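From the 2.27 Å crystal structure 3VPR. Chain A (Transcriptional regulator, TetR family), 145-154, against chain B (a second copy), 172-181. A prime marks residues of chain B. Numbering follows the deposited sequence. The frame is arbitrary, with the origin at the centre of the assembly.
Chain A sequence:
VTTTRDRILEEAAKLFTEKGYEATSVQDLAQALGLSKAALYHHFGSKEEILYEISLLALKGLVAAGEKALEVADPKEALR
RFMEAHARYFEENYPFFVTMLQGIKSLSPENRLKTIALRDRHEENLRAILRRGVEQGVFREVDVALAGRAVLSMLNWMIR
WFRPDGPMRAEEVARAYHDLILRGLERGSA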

ATOM      1  N   ALA A 145      15.487  -9.636   0.017  1.00 33.52           N
ATOM      2  CA  ALA A 145      14.851  -8.380  -0.367  1.00 38.66           C
ATOM      3  C   ALA A 145      13.359  -8.619  -0.555  1.00 35.44           C
ATOM      4  O   ALA A 145      12.535  -7.828  -0.103  1.00 35.69           O
ATOM      5  CB  ALA A 145      15.479  -7.819  -1.663  1.00 21.31           C
ATOM      6  N   LEU A 146      13.019  -9.727  -1.207  1.00 40.56           N
ATOM      7  CA  LEU A 146      11.614 -10.059  -1.461  1.00 41.91           C
ATOM      8  C   LEU A 146      10.861 -10.366  -0.166  1.00 36.19           C
ATOM      9  O   LEU A 146       9.739  -9.908   0.034  1.00 39.24           O
ATOM     10  CB  LEU A 146      11.512 -11.254  -2.415  1.00 40.84           C
ATOM     11  CG  LEU A 146      10.082 -11.701  -2.729  1.00 55.46           C
ATOM     12  CD1 LEU A 146       9.695 -11.230  -4.125  1.00 49.13           C
ATOM     13  CD2 LEU A 146       9.975 -13.219  -2.627  1.00 53.93           C
ATOM     14  N   ALA A 147      11.478 -11.145   0.714  1.00 36.18           N
ATOM     15  CA  ALA A 147      10.835 -11.481   1.981  1.00 34.33           C
ATOM     16  C   ALA A 147      10.624 -10.204   2.787  1.00 34.00           C
ATOM     17  O   ALA A 147       9.582 -10.026   3.437  1.00 33.54           O
ATOM     18  CB  ALA A 147      11.698 -12.472   2.772  1.00 32.16           C
ATOM     19  N   GLY A 148      11.618  -9.318   2.744  1.00 26.23           N
ATOM     20  CA  GLY A 148      11.506  -8.067   3.472  1.00 27.14           C
ATOM     21  C   GLY A 148      10.398  -7.205   2.901  1.00 30.17           C
ATOM     22  O   GLY A 148       9.672  -6.520   3.626  1.00 32.89           O
ATOM     23  N   ARG A 149      10.260  -7.245   1.581  1.00 32.58           N
ATOM     24  CA  ARG A 149       9.238  -6.456   0.917  1.00 36.57           C
ATOM     25  C   ARG A 149       7.858  -7.048   1.234  1.00 29.80           C
ATOM     26  O   ARG A 149       6.872  -6.326   1.380  1.00 32.86           O
ATOM     27  CB  ARG A 149       9.499  -6.446  -0.595  1.00 39.90           C
ATOM     28  CG  ARG A 149       8.569  -5.552  -1.395  1.00 58.09           C
ATOM     29  CD  ARG A 149       8.855  -4.089  -1.124  1.00 69.77           C
ATOM     30  NE  ARG A 149      10.228  -3.743  -1.476  1.00 78.15           N
ATOM     31  CZ  ARG A 149      10.741  -2.522  -1.370  1.00 75.78           C
ATOM     32  NH1 ARG A 149       9.991  -1.526  -0.919  1.00 76.04           N
ATOM     33  NH2 ARG A 149      12.004  -2.297  -1.714  1.00 73.92           N
ATOM     34  N   ALA A 150       7.796  -8.366   1.362  1.00 27.27           N
ATOM     35  CA  ALA A 150       6.529  -9.026   1.667  1.00 23.57           C
ATOM     36  C   ALA A 150       6.034  -8.562   3.035  1.00 34.34           C
ATOM     37  O   ALA A 150       4.873  -8.183   3.195  1.00 36.93           O
ATOM     38  CB  ALA A 150       6.712 -10.528   1.662  1.00 23.71           C
ATOM     39  N   VAL A 151       6.926  -8.585   4.018  1.00 29.70           N
ATOM     40  CA  VAL A 151       6.582  -8.158   5.366  1.00 34.49           C
ATOM     41  C   VAL A 151       6.181  -6.673   5.437  1.00 31.00           C
ATOM     42  O   VAL A 151       5.145  -6.328   6.017  1.00 33.60           O
ATOM     43  CB  VAL A 151       7.766  -8.405   6.337  1.00 29.51           C
ATOM     44  CG1 VAL A 151       7.410  -7.930   7.734  1.00 27.36           C
ATOM     45  CG2 VAL A 151       8.113  -9.874   6.349  1.00 28.81           C
ATOM     46  N   LEU A 152       6.997  -5.797   4.855  1.00 30.36           N
ATOM     47  CA  LEU A 152       6.700  -4.371   4.884  1.00 33.98           C
ATOM     48  C   LEU A 152       5.360  -4.117   4.193  1.00 40.30           C
ATOM     49  O   LEU A 152       4.578  -3.261   4.625  1.00 35.81           O
ATOM     50  CB  LEU A 152       7.833  -3.573   4.219  1.00 31.75           C
ATOM     51  CG  LEU A 152       9.130  -3.421   5.045  1.00 43.17           C
ATOM     52  CD1 LEU A 152      10.240  -2.816   4.192  1.00 30.54           C
ATOM     53  CD2 LEU A 152       8.868  -2.535   6.267  1.00 35.38           C
ATOM     54  N   SER A 153       5.079  -4.877   3.136  1.00 33.15           N
ATOM     55  CA  SER A 153       3.808  -4.718   2.439  1.00 33.42           C
ATOM     56  C   SER A 153       2.659  -5.024   3.397  1.00 32.69           C
ATOM     57  O   SER A 153       1.664  -4.304   3.435  1.00 30.62           O
ATOM     58  CB  SER A 153       3.729  -5.647   1.217  1.00 32.82           C
ATOM     59  OG  SER A 153       4.718  -5.301   0.257  1.00 34.98           O
HETATM   60  N   MSE A 154       2.785  -6.088   4.181  1.00 32.51           N
HETATM   61  CA  MSE A 154       1.707  -6.416   5.109  1.00 36.34           C
HETATM   62  C   MSE A 154       1.514  -5.292   6.133  1.00 37.95           C
HETATM   63  O   MSE A 154       0.391  -4.851   6.387  1.00 38.64           O
HETATM   64  CB  MSE A 154       1.995  -7.740   5.827  1.00 35.93           C
HETATM   65  CG  MSE A 154       1.993  -8.966   4.917  1.00 39.53           C
HETATM   66 SE   MSE A 154       2.577 -10.586   5.824  1.00 53.19          SE
HETATM   67  CE  MSE A 154       4.425 -10.594   5.347  1.00 51.27           C
TER
ATOM     68  N   GLU B 172       6.548 -12.975 -11.838  1.00 45.47           N
ATOM     69  CA  GLU B 172       7.642 -13.701 -11.212  1.00 48.52           C
ATOM     70  C   GLU B 172       7.675 -13.279  -9.751  1.00 42.95           C
ATOM     71  O   GLU B 172       7.860 -14.108  -8.864  1.00 38.66           O
ATOM     72  CB  GLU B 172       8.963 -13.365 -11.912  1.00 50.99           C
ATOM     73  CG  GLU B 172       8.911 -13.632 -13.413  1.00 55.87           C
ATOM     74  CD  GLU B 172      10.162 -13.186 -14.141  1.00 56.27           C
ATOM     75  OE1 GLU B 172      10.601 -12.041 -13.924  1.00 64.35           O
ATOM     76  OE2 GLU B 172      10.698 -13.981 -14.940  1.00 72.80           O
ATOM     77  N   VAL B 173       7.478 -11.983  -9.510  1.00 41.65           N
ATOM     78  CA  VAL B 173       7.453 -11.452  -8.151  1.00 39.68           C
ATOM     79  C   VAL B 173       6.346 -12.162  -7.382  1.00 35.40           C
ATOM     80  O   VAL B 173       6.547 -12.589  -6.240  1.00 22.90           O
ATOM     81  CB  VAL B 173       7.160  -9.925  -8.129  1.00 46.06           C
ATOM     82  CG1 VAL B 173       6.847  -9.475  -6.704  1.00 42.92           C
ATOM     83  CG2 VAL B 173       8.370  -9.150  -8.655  1.00 47.60           C
ATOM     84  N   ALA B 174       5.184 -12.298  -8.025  1.00 29.09           N
ATOM     85  CA  ALA B 174       4.031 -12.948  -7.397  1.00 37.84           C
ATOM     86  C   ALA B 174       4.278 -14.428  -7.133  1.00 35.61           C
ATOM     87  O   ALA B 174       3.777 -14.975  -6.157  1.00 35.71           O
ATOM     88  CB  ALA B 174       2.783 -12.774  -8.263  1.00 27.58           C
ATOM     89  N   ARG B 175       5.041 -15.075  -8.007  1.00 42.30           N
ATOM     90  CA  ARG B 175       5.339 -16.491  -7.831  1.00 42.13           C
ATOM     91  C   ARG B 175       6.243 -16.678  -6.603  1.00 33.41           C
ATOM     92  O   ARG B 175       6.118 -17.659  -5.881  1.00 36.84           O
ATOM     93  CB  ARG B 175       5.996 -17.051  -9.098  1.00 45.96           C
ATOM     94  CG  ARG B 175       6.346 -18.525  -9.026  1.00 57.38           C
ATOM     95  CD  ARG B 175       6.532 -19.150 -10.411  1.00 66.06           C
ATOM     96  NE  ARG B 175       7.364 -18.345 -11.307  1.00 79.80           N
ATOM     97  CZ  ARG B 175       6.889 -17.597 -12.302  1.00 82.35           C
ATOM     98  NH1 ARG B 175       7.718 -16.895 -13.069  1.00 75.68           N
ATOM     99  NH2 ARG B 175       5.581 -17.555 -12.539  1.00 75.49           N
ATOM    100  N   ALA B 176       7.134 -15.724  -6.360  1.00 30.46           N
ATOM    101  CA  ALA B 176       8.024 -15.787  -5.201  1.00 36.75           C
ATOM    102  C   ALA B 176       7.236 -15.464  -3.917  1.00 43.67           C
ATOM    103  O   ALA B 176       7.510 -16.013  -2.842  1.00 36.65           O
ATOM    104  CB  ALA B 176       9.160 -14.815  -5.373  1.00 32.89           C
ATOM    105  N   TYR B 177       6.251 -14.573  -4.027  1.00 38.89           N
ATOM    106  CA  TYR B 177       5.441 -14.248  -2.860  1.00 35.08           C
ATOM    107  C   TYR B 177       4.622 -15.471  -2.463  1.00 39.91           C
ATOM    108  O   TYR B 177       4.414 -15.720  -1.271  1.00 32.63           O
ATOM    109  CB  TYR B 177       4.488 -13.086  -3.146  1.00 31.08           C
ATOM    110  CG  TYR B 177       5.107 -11.707  -3.066  1.00 28.27           C
ATOM    111  CD1 TYR B 177       6.248 -11.475  -2.306  1.00 26.08           C
ATOM    112  CD2 TYR B 177       4.486 -10.614  -3.672  1.00 28.94           C
ATOM    113  CE1 TYR B 177       6.755 -10.178  -2.133  1.00 29.75           C
ATOM    114  CE2 TYR B 177       4.979  -9.319  -3.516  1.00 30.25           C
ATOM    115  CZ  TYR B 177       6.108  -9.106  -2.741  1.00 35.44           C
ATOM    116  OH  TYR B 177       6.560  -7.819  -2.533  1.00 28.67           O
ATOM    117  N   HIS B 178       4.165 -16.224  -3.468  1.00 27.93           N
ATOM    118  CA  HIS B 178       3.361 -17.423  -3.247  1.00 38.70           C
ATOM    119  C   HIS B 178       4.187 -18.488  -2.526  1.00 35.32           C
ATOM    120  O   HIS B 178       3.725 -19.096  -1.564  1.00 38.35           O
ATOM    121  CB  HIS B 178       2.838 -17.986  -4.581  1.00 30.11           C
ATOM    122  CG  HIS B 178       2.142 -19.303  -4.443  1.00 30.26           C
ATOM    123  ND1 HIS B 178       2.779 -20.505  -4.661  1.00 27.31           N
ATOM    124  CD2 HIS B 178       0.884 -19.611  -4.044  1.00 32.43           C
ATOM    125  CE1 HIS B 178       1.948 -21.498  -4.399  1.00 33.87           C
ATOM    126  NE2 HIS B 178       0.790 -20.984  -4.022  1.00 37.56           N
ATOM    127  N   ASP B 179       5.399 -18.718  -3.017  1.00 37.97           N
ATOM    128  CA  ASP B 179       6.302 -19.679  -2.398  1.00 42.46           C
ATOM    129  C   ASP B 179       6.516 -19.271  -0.938  1.00 37.67           C
ATOM    130  O   ASP B 179       6.468 -20.106  -0.039  1.00 38.43           O
ATOM    131  CB  ASP B 179       7.658 -19.685  -3.107  1.00 36.89           C
ATOM    132  CG  ASP B 179       8.718 -20.441  -2.322  1.00 50.69           C
ATOM    133  OD1 ASP B 179       8.667 -21.690  -2.321  1.00 49.66           O
ATOM    134  OD2 ASP B 179       9.588 -19.789  -1.692  1.00 39.34           O
ATOM    135  N   LEU B 180       6.743 -17.979  -0.719  1.00 35.56           N
ATOM    136  CA  LEU B 180       6.970 -17.458   0.617  1.00 37.90           C
ATOM    137  C   LEU B 180       5.772 -17.630   1.543  1.00 36.36           C
ATOM    138  O   LEU B 180       5.919 -18.152   2.645  1.00 40.85           O
ATOM    139  CB  LEU B 180       7.365 -15.980   0.546  1.00 39.81           C
ATOM    140  CG  LEU B 180       7.624 -15.288   1.891  1.00 53.58           C
ATOM    141  CD1 LEU B 180       8.675 -16.079   2.693  1.00 57.45           C
ATOM    142  CD2 LEU B 180       8.097 -13.865   1.657  1.00 44.65           C
ATOM    143  N   ILE B 181       4.587 -17.222   1.094  1.00 35.85           N
ATOM    144  CA  ILE B 181       3.381 -17.333   1.925  1.00 36.91           C
ATOM    145  C   ILE B 181       2.913 -18.777   2.130  1.00 33.40           C
ATOM    146  O   ILE B 181       2.310 -19.105   3.139  1.00 32.04           O
ATOM    147  CB  ILE B 181       2.195 -16.508   1.331  1.00 37.54           C
ATOM    148  CG1 ILE B 181       1.082 -16.355   2.373  1.00 39.89           C
ATOM    149  CG2 ILE B 181       1.617 -17.196   0.129  1.00 37.48           C
ATOM    150  CD1 ILE B 181       1.506 -15.552   3.594  1.00 40.43           C
TER
HETATM  151  O   HOH W   1       4.698  -5.946  -2.647  1.00 25.50           O

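The two helices cross steeply, at 78° between their N-to-C directions, so they meet over a compact patch where few side chains do most of the packing. At its centre lies Ala150, whose CA-to-CB bond points toward chain B. Its CB sits 3.6 Å from Leu180′ CD2 and 3.8 Å from Tyr177′ CE1, one methyl group touching two larger side chains. A side chain this short suits a place where the CA atoms of Ala150 and Tyr177′ are 7.0 Å apart. One turn back, Ala147 points its CB away overall, and Leu180′ reaches the backbone beside it: its CD2 lies 3.6 Å from Ala147 CA. Here the small residue leaves its own main chain open to a leucine methyl.

Leu146 supplies the long apolar side chain from chain A and has the largest covered area in either stretch. Its CD2 packs tightly against Ala176′ CB at 3.3 Å, and its CD1 lies 3.7 Å from Tyr177′ CE1 and 4.2 Å from Val173′ CG1. Its length carries it to three residues spread over one turn of the partner helix.

Tyr177′ links this apolar region to the polar edge. Its CA-to-CB bond points sideways, but the ring comes nearer to chain A, with the carbonyl O of Leu146 at its edge, 3.7 Å from CE1. Farther out, Tyr177′ OH comes within 3.2 Å of Arg149 CG, an aliphatic part of a side chain whose end leads away. No direct hydrogen bond joins the stretches; Ser153 OG and Tyr177′ OH are 4.2 Å apart, and a water bridges them. It donates to Ser153 OG at 3.0 Å and hydrogen-bonds Tyr177′ OH at 2.6 Å. The serine hydroxyl suits this place because it can also donate to its own helix, from Ser153 OG to Arg149 O at 2.6 Å.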